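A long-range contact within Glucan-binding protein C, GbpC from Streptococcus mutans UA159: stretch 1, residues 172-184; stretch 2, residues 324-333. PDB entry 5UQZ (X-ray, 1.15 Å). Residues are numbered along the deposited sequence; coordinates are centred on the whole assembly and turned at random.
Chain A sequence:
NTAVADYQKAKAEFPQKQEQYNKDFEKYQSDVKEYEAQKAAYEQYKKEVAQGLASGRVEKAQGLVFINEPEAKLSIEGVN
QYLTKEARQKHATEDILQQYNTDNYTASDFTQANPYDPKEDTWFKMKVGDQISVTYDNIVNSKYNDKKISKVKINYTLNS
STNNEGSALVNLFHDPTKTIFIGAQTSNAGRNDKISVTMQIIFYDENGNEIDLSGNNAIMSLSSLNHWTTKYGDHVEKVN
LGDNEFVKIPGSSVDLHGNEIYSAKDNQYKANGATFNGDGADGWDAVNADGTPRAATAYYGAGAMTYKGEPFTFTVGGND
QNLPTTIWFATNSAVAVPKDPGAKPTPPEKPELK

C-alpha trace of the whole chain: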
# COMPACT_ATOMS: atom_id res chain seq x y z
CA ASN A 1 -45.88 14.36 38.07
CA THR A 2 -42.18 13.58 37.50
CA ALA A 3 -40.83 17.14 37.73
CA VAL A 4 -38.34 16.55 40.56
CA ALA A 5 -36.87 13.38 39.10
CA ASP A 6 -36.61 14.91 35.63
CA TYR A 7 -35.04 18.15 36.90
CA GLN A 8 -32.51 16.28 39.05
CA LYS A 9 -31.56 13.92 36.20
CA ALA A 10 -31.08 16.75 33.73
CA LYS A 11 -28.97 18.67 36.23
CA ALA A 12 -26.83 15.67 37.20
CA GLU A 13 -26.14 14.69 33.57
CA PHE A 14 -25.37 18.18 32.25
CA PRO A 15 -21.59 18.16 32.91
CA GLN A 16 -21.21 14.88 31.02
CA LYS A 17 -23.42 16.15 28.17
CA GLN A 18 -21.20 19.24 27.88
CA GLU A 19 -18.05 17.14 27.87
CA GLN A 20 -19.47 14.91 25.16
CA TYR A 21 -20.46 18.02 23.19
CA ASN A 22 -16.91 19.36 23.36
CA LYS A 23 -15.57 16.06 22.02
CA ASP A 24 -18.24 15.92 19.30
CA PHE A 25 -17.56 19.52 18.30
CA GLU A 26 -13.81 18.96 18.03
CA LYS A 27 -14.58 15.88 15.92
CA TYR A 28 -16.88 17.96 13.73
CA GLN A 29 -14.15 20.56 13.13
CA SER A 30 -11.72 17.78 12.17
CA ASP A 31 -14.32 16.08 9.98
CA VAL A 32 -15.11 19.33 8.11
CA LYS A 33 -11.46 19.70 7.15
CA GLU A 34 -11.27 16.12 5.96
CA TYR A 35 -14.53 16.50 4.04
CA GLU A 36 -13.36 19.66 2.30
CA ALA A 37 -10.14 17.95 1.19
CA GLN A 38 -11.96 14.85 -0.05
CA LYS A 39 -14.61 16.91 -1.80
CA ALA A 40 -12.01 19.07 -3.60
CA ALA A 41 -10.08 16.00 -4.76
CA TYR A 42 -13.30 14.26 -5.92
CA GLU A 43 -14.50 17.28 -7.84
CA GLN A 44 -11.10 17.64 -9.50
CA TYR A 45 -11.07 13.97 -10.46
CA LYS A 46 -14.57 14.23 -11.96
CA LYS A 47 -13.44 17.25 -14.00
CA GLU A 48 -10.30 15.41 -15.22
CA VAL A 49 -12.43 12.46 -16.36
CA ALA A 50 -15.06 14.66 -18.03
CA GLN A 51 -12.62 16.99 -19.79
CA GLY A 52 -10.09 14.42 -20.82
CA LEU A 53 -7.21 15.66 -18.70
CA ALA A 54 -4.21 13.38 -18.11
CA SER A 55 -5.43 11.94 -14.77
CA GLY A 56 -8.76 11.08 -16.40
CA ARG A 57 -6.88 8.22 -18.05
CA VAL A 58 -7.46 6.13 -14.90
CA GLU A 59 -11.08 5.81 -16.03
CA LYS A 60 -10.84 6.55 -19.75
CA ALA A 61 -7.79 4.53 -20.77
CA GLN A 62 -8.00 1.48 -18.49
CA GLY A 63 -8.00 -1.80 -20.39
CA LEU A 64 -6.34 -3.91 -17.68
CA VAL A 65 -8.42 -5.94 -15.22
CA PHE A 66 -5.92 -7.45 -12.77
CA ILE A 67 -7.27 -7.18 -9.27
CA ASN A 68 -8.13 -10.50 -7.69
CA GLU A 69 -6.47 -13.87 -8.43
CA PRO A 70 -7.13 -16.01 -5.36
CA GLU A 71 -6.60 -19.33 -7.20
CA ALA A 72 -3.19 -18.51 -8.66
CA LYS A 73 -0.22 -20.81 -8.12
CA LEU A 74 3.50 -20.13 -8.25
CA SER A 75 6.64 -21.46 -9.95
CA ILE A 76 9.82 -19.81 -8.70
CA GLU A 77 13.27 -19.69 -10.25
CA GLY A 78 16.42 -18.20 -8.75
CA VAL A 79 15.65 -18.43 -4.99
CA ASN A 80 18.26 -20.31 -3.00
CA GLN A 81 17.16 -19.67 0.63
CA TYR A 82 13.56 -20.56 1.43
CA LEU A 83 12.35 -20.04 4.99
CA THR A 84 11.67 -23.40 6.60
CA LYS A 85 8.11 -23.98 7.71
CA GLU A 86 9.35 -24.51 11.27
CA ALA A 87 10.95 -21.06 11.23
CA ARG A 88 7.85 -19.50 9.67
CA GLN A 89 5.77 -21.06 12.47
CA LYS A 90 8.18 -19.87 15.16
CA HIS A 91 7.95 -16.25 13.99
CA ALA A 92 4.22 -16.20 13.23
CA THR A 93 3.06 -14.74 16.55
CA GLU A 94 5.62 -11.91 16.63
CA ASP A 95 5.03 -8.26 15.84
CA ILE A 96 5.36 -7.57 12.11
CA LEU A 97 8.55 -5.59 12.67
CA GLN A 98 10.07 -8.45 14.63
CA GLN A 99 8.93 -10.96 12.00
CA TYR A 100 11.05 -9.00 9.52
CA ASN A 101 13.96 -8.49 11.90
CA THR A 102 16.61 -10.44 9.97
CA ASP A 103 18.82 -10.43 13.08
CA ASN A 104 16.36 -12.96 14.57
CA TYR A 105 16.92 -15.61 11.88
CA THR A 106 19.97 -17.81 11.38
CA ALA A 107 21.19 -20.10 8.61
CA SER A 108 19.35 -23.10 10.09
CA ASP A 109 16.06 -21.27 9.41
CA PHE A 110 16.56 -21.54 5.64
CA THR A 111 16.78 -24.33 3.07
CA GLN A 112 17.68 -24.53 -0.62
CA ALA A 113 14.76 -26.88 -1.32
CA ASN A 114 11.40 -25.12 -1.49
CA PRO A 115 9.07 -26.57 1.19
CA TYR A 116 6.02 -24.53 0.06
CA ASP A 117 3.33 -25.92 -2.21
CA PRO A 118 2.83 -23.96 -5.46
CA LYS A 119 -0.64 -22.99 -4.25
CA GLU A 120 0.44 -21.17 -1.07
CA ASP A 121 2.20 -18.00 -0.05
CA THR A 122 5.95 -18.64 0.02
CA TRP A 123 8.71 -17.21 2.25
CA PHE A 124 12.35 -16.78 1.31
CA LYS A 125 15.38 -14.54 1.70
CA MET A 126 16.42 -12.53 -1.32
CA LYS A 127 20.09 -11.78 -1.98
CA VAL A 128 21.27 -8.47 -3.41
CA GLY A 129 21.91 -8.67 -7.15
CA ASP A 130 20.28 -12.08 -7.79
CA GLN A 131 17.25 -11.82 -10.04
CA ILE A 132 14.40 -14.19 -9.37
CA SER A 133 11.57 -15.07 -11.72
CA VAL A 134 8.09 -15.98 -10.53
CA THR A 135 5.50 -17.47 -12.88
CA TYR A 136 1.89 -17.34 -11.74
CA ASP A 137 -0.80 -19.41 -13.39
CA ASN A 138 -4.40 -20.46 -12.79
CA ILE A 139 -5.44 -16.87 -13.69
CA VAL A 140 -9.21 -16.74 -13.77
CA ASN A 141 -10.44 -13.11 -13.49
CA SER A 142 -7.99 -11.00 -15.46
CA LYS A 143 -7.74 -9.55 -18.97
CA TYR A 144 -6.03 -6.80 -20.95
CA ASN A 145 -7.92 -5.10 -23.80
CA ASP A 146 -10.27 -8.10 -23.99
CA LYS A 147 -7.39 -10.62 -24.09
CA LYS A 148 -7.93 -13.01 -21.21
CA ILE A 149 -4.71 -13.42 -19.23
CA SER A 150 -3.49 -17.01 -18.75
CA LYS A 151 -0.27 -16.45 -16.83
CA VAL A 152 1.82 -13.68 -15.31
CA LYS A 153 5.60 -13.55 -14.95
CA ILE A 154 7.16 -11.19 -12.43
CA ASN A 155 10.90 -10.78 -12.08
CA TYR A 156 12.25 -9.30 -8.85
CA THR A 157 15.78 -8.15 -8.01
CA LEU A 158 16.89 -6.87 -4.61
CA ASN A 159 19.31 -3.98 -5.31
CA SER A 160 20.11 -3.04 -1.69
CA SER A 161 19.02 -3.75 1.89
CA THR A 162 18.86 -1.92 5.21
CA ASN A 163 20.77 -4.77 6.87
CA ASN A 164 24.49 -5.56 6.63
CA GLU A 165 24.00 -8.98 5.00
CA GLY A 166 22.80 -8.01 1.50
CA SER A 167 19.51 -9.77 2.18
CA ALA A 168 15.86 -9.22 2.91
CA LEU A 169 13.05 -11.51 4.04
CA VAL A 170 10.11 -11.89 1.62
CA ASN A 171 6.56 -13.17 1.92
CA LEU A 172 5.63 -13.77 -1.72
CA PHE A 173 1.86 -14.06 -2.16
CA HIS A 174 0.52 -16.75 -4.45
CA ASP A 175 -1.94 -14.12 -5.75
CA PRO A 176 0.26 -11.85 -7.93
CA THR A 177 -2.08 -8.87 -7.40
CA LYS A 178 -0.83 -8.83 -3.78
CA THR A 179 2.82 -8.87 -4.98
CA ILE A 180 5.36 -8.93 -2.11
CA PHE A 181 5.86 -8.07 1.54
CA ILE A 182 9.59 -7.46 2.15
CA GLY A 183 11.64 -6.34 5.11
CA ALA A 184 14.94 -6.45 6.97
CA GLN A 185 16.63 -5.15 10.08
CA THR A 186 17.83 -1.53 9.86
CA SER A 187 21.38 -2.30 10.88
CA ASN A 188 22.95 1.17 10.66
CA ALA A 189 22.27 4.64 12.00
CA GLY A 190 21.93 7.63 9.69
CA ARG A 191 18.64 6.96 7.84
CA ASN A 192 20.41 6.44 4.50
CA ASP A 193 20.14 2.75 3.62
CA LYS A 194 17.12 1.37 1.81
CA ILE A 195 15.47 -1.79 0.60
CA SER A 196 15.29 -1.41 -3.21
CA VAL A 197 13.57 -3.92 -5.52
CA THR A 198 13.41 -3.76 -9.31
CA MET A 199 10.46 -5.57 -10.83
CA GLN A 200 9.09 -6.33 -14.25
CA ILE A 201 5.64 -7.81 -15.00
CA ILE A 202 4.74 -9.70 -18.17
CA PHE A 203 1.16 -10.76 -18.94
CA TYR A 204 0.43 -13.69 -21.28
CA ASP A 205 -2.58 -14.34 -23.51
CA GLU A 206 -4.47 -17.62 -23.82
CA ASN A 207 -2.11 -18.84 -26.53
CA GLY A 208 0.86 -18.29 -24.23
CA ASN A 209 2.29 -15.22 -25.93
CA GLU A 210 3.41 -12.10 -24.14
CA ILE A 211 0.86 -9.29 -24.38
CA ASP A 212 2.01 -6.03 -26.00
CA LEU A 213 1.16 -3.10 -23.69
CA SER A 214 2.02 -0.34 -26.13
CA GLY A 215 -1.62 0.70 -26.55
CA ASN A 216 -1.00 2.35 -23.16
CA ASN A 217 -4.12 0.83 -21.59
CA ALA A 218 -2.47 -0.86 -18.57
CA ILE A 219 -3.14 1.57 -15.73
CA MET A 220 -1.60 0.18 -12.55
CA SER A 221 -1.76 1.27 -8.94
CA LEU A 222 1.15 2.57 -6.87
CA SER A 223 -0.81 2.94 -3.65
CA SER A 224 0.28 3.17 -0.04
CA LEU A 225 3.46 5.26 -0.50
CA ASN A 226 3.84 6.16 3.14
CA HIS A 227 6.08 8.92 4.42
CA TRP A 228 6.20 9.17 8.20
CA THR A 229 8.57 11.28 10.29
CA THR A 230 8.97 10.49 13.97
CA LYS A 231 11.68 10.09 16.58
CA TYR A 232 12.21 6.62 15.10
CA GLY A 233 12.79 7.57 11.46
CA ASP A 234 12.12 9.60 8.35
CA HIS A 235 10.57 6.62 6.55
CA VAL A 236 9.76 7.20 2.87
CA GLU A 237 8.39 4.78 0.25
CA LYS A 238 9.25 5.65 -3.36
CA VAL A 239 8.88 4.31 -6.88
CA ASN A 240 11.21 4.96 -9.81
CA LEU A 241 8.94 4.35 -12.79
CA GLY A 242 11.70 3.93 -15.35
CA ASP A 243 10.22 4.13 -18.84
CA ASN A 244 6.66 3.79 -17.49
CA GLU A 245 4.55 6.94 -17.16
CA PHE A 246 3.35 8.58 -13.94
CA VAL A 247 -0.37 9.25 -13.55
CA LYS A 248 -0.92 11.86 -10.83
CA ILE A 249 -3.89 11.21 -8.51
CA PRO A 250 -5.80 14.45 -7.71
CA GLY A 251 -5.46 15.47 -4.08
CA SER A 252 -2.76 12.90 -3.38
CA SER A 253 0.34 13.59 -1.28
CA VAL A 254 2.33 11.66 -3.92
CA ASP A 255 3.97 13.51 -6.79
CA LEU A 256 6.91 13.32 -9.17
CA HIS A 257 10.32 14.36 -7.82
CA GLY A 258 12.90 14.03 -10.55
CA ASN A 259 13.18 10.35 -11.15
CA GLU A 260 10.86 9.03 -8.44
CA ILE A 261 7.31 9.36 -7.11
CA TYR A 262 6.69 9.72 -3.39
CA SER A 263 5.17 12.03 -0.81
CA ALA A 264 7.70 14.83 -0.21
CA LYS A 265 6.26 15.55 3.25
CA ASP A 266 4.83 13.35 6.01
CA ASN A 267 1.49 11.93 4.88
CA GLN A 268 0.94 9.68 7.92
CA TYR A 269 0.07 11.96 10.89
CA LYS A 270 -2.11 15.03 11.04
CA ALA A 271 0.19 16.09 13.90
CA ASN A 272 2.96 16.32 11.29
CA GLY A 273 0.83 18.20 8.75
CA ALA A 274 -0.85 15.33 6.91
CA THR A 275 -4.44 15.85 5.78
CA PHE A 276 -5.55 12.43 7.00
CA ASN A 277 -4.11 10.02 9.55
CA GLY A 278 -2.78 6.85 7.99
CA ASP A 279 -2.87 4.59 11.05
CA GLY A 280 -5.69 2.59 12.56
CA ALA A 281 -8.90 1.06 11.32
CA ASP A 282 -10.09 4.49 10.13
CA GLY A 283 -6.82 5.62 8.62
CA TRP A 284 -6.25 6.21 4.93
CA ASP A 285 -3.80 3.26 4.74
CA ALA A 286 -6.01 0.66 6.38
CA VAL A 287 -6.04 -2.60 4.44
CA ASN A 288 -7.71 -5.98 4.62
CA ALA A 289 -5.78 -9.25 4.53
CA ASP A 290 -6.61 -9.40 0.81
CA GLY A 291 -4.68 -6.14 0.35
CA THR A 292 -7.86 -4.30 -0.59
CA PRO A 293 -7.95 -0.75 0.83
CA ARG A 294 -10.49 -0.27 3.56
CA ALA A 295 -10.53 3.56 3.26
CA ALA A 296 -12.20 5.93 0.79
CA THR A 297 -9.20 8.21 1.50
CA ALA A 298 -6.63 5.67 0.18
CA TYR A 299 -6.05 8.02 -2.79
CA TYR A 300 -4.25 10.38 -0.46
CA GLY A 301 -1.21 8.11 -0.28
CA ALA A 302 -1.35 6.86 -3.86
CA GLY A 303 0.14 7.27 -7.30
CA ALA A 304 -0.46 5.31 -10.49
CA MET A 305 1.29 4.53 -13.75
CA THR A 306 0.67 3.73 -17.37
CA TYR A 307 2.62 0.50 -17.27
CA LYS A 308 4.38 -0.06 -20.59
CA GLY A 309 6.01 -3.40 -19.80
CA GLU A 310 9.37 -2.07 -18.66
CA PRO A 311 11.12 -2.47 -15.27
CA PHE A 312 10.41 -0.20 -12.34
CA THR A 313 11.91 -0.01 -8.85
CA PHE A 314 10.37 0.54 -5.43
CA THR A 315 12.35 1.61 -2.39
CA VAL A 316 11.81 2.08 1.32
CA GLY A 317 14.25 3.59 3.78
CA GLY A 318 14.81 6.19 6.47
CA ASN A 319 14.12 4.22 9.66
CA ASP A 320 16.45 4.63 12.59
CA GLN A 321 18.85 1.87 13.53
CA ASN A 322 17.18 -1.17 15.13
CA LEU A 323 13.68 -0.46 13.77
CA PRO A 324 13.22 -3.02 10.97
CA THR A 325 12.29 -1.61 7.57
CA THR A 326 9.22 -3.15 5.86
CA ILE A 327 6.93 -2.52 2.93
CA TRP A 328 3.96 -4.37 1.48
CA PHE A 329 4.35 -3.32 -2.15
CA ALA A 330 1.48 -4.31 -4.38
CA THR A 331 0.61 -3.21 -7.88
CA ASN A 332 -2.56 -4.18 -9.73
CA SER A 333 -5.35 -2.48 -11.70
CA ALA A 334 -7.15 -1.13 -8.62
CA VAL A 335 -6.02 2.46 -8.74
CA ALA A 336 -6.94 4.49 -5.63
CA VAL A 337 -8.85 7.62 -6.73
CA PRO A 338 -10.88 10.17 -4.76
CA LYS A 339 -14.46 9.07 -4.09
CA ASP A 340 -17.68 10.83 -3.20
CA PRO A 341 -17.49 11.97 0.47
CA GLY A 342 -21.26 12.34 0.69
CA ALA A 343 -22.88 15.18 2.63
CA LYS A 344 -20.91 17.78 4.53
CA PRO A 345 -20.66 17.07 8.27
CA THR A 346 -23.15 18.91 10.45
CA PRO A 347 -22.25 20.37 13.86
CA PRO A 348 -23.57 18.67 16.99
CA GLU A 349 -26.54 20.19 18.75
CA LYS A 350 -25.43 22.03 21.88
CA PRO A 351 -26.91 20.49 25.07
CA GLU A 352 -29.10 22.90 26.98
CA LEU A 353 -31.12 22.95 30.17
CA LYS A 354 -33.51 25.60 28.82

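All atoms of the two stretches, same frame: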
# COMPACT_ATOMS: atom_id res chain seq x y z
N LEU A 172 6.08 -13.88 -0.35
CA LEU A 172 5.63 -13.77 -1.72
C LEU A 172 4.24 -14.37 -1.81
O LEU A 172 4.05 -15.58 -1.63
CB LEU A 172 6.59 -14.53 -2.64
CG LEU A 172 6.22 -14.54 -4.12
CD1 LEU A 172 6.49 -13.21 -4.74
CD2 LEU A 172 7.06 -15.62 -4.87
N PHE A 173 3.25 -13.55 -2.13
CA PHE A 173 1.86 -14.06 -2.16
C PHE A 173 1.61 -14.88 -3.40
O PHE A 173 2.09 -14.56 -4.50
CB PHE A 173 0.93 -12.84 -2.12
CG PHE A 173 1.08 -12.07 -0.81
CD1 PHE A 173 0.69 -12.66 0.40
CD2 PHE A 173 1.75 -10.84 -0.78
CE1 PHE A 173 0.87 -11.98 1.59
CE2 PHE A 173 1.94 -10.18 0.42
CZ PHE A 173 1.50 -10.75 1.60
N HIS A 174 0.82 -15.95 -3.26
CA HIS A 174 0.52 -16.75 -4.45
C HIS A 174 -0.38 -15.98 -5.41
O HIS A 174 -0.36 -16.28 -6.61
CB HIS A 174 -0.03 -18.12 -4.10
CG HIS A 174 -1.39 -18.11 -3.52
ND1 HIS A 174 -2.51 -18.22 -4.31
CD2 HIS A 174 -1.82 -17.98 -2.25
CE1 HIS A 174 -3.59 -18.17 -3.53
NE2 HIS A 174 -3.19 -18.06 -2.28
N ASP A 175 -1.15 -15.00 -4.91
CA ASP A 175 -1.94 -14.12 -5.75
C ASP A 175 -1.06 -12.96 -6.20
O ASP A 175 -0.68 -12.12 -5.38
CB ASP A 175 -3.16 -13.63 -4.97
CG ASP A 175 -4.05 -12.67 -5.77
OD1 ASP A 175 -3.61 -12.12 -6.79
OD2 ASP A 175 -5.19 -12.42 -5.35
N PRO A 176 -0.72 -12.86 -7.50
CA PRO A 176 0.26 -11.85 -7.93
C PRO A 176 -0.26 -10.43 -7.76
O PRO A 176 0.55 -9.49 -7.80
CB PRO A 176 0.49 -12.17 -9.43
CG PRO A 176 -0.77 -12.86 -9.83
CD PRO A 176 -1.21 -13.67 -8.64
N THR A 177 -1.57 -10.22 -7.62
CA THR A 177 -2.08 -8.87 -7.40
C THR A 177 -1.77 -8.37 -6.02
O THR A 177 -1.96 -7.17 -5.76
CB THR A 177 -3.60 -8.82 -7.68
OG1 THR A 177 -4.31 -9.52 -6.67
CG2 THR A 177 -3.95 -9.29 -9.07
N LYS A 178 -1.28 -9.25 -5.11
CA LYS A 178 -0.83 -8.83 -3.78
C LYS A 178 0.68 -8.63 -3.75
O LYS A 178 1.20 -8.03 -2.82
CB LYS A 178 -1.24 -9.89 -2.76
CG LYS A 178 -2.75 -9.98 -2.58
CD LYS A 178 -3.13 -11.20 -1.73
CE LYS A 178 -2.57 -11.20 -0.32
NZ LYS A 178 -3.04 -12.45 0.35
N THR A 179 1.40 -9.11 -4.77
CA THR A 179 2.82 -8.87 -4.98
C THR A 179 3.68 -9.35 -3.82
O THR A 179 3.75 -10.56 -3.63
CB THR A 179 3.09 -7.41 -5.42
OG1 THR A 179 2.04 -6.93 -6.28
CG2 THR A 179 4.41 -7.30 -6.15
N ILE A 180 4.35 -8.47 -3.06
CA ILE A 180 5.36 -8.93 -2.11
C ILE A 180 5.33 -8.08 -0.85
O ILE A 180 5.13 -6.85 -0.90
CB ILE A 180 6.68 -8.83 -2.86
CG1 ILE A 180 7.86 -9.36 -2.18
CG2 ILE A 180 7.09 -7.42 -3.20
CD1 ILE A 180 9.13 -9.05 -3.10
N PHE A 181 5.61 -8.74 0.27
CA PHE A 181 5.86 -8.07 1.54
C PHE A 181 7.32 -8.35 1.87
O PHE A 181 7.72 -9.51 1.93
CB PHE A 181 4.90 -8.60 2.62
CG PHE A 181 4.73 -7.70 3.78
CD1 PHE A 181 3.46 -7.40 4.22
CD2 PHE A 181 5.81 -7.22 4.49
CE1 PHE A 181 3.26 -6.57 5.33
CE2 PHE A 181 5.61 -6.38 5.63
CZ PHE A 181 4.35 -6.04 5.99
N ILE A 182 8.13 -7.31 1.98
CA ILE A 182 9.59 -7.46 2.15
C ILE A 182 10.07 -6.62 3.32
O ILE A 182 9.52 -5.54 3.61
CB ILE A 182 10.30 -7.13 0.82
CG1 ILE A 182 11.79 -7.38 0.89
CG2 ILE A 182 10.03 -5.70 0.34
CD1 ILE A 182 12.49 -7.37 -0.47
N GLY A 183 11.09 -7.12 4.03
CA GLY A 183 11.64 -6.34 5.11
C GLY A 183 12.98 -6.87 5.56
O GLY A 183 13.40 -7.97 5.20
N ALA A 184 13.64 -6.08 6.41
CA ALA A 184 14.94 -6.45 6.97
C ALA A 184 15.20 -5.60 8.19
O ALA A 184 14.60 -4.54 8.36
CB ALA A 184 16.04 -6.21 5.95
N PRO A 324 13.20 -2.35 12.28
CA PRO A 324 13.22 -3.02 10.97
C PRO A 324 12.40 -2.29 9.93
O PRO A 324 11.35 -1.70 10.24
CB PRO A 324 12.64 -4.41 11.29
CG PRO A 324 13.10 -4.66 12.71
CD PRO A 324 12.96 -3.30 13.40
N THR A 325 12.92 -2.29 8.70
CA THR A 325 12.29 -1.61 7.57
C THR A 325 11.42 -2.62 6.83
O THR A 325 11.90 -3.70 6.48
CB THR A 325 13.36 -1.11 6.61
OG1 THR A 325 14.16 -0.14 7.30
CG2 THR A 325 12.78 -0.43 5.39
N THR A 326 10.16 -2.28 6.58
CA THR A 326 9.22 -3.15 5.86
C THR A 326 8.44 -2.35 4.85
O THR A 326 8.21 -1.15 5.02
CB THR A 326 8.23 -3.81 6.84
OG1 THR A 326 7.49 -2.81 7.54
CG2 THR A 326 8.96 -4.68 7.86
N ILE A 327 7.92 -3.06 3.85
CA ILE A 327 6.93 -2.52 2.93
C ILE A 327 6.13 -3.67 2.36
O ILE A 327 6.70 -4.70 1.95
CB ILE A 327 7.58 -1.66 1.81
CG1 ILE A 327 6.49 -0.96 0.97
CG2 ILE A 327 8.52 -2.45 0.95
CD1 ILE A 327 7.08 0.02 -0.12
N TRP A 328 4.81 -3.48 2.26
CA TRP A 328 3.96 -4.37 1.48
C TRP A 328 3.74 -3.63 0.18
O TRP A 328 2.96 -2.66 0.12
CB TRP A 328 2.64 -4.64 2.17
CG TRP A 328 1.76 -5.60 1.41
CD1 TRP A 328 1.96 -6.14 0.14
CD2 TRP A 328 0.58 -6.19 1.90
NE1 TRP A 328 0.92 -6.95 -0.20
CE2 TRP A 328 0.07 -7.02 0.87
CE3 TRP A 328 -0.14 -6.06 3.10
CZ2 TRP A 328 -1.11 -7.75 1.01
CZ3 TRP A 328 -1.30 -6.79 3.24
CH2 TRP A 328 -1.77 -7.62 2.19
N PHE A 329 4.49 -4.00 -0.87
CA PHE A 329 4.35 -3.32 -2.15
C PHE A 329 3.48 -4.19 -3.02
O PHE A 329 3.84 -5.32 -3.33
CB PHE A 329 5.72 -3.13 -2.82
CG PHE A 329 5.59 -2.42 -4.12
CD1 PHE A 329 5.51 -1.04 -4.15
CD2 PHE A 329 5.47 -3.13 -5.31
CE1 PHE A 329 5.30 -0.38 -5.37
CE2 PHE A 329 5.28 -2.46 -6.50
CZ PHE A 329 5.20 -1.08 -6.54
N ALA A 330 2.37 -3.63 -3.47
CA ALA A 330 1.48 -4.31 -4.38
C ALA A 330 1.24 -3.40 -5.57
O ALA A 330 1.22 -2.17 -5.44
CB ALA A 330 0.16 -4.74 -3.75
N THR A 331 1.10 -4.00 -6.74
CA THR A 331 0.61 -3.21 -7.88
C THR A 331 -0.36 -4.08 -8.66
O THR A 331 -0.17 -5.28 -8.82
CB THR A 331 1.79 -2.68 -8.76
OG1 THR A 331 1.24 -1.89 -9.84
CG2 THR A 331 2.58 -3.82 -9.36
N ASN A 332 -1.42 -3.47 -9.13
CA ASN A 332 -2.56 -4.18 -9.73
C ASN A 332 -3.38 -3.10 -10.45
O ASN A 332 -2.96 -1.94 -10.52
CB ASN A 332 -3.30 -4.95 -8.65
CG ASN A 332 -3.60 -4.09 -7.50
OD1 ASN A 332 -4.17 -2.97 -7.66
ND2 ASN A 332 -3.16 -4.51 -6.32
N SER A 333 -4.54 -3.46 -10.96
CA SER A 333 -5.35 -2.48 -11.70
C SER A 333 -6.24 -1.65 -10.82
O SER A 333 -6.92 -0.76 -11.35
CB SER A 333 -6.18 -3.17 -12.77
OG SER A 333 -7.11 -4.09 -12.20
O HOH W 1 1.76 -7.33 -9.12

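The strongest polar links are backbone hydrogen bonds between two antiparallel strands, 180-184 and 325-329. Ala184 and Thr325 bond in both directions: Thr325 N to Ala184 O is 2.8 Å, and Ala184 N to Thr325 O is 2.9 Å. Ile182 and Ile327 do the same, with Ile182 N to Ile327 O and Ile327 N to Ile182 O both at 3.0 Å. Ile180 and Phe329 form the third such pair. Here Phe329 N to Ile180 O is 2.9 Å, and Ile180 N to Phe329 O is 3.2 Å and nearly straight.

Between these pairs lie the non-hydrogen-bonded pairs Phe181-Trp328 and Gly183-Thr326. Phe181 CA lies 4.2 Å from Trp328 CA, and Gly183 CA lies 4.1 Å from Thr326 CA, closer than in the hydrogen-bonded pairs. CA-H...O contacts add to the ladder: Thr326 CA lies 3.3 Å from Ile182 O, and Phe181 CA lies 3.5 Å from Ile327 O.

Beyond the strand pairing, side chains take over the polar work. The indole nitrogen Trp328 NE1 donates to Lys178 O at 2.8 Å. Asn332 ND2 donates to Thr177 O at 3.0 Å, almost in line. Thr331 N donates to Thr179 OG1 at 3.1 Å. That hydroxyl also donates to a water, with Thr179 OG1 2.9 Å from the water O. The same water donates to two carbonyls, its O lying 2.8 Å from Pro176 O and 2.8 Å from Thr331 O. It therefore ties the turn of the first stretch to the second.

The turn has its own support. Asp175 OD1 accepts from Thr177 N at 2.9 Å and from Thr177 OG1 at 2.7 Å. Lys178 N donates to Asp175 O at 2.9 Å.

Trp328 has the largest area covered by the other stretch. Phe173 and Phe181 both pack against it, with their rings oblique to its five-membered ring. Phe173 CE2 is 3.7 Å from Trp328 CE2, and Phe181 CD1 is 3.5 Å from Trp328 CB. The aliphatic part of Lys178 also reaches the indole, with Lys178 CE 4.0 Å from Trp328 CZ2.

Phe181 and Trp328 share a sheet face with Thr326. The edge of the Phe181 ring meets Thr326, with Phe181 CE2 3.9 Å from Thr326 CB. Gly183 leaves room beside this threonine. An ideal CB on Gly183 would lie 2.8 Å from Thr326 CG2 and 2.9 Å from Thr325 O, both clashes.

The other face carries Ile180, Ile182, Ala184, Thr325, Ile327 and Phe329. Its closest apolar contact is Ile182 CG2 to Ile327 CG2, at 3.6 Å.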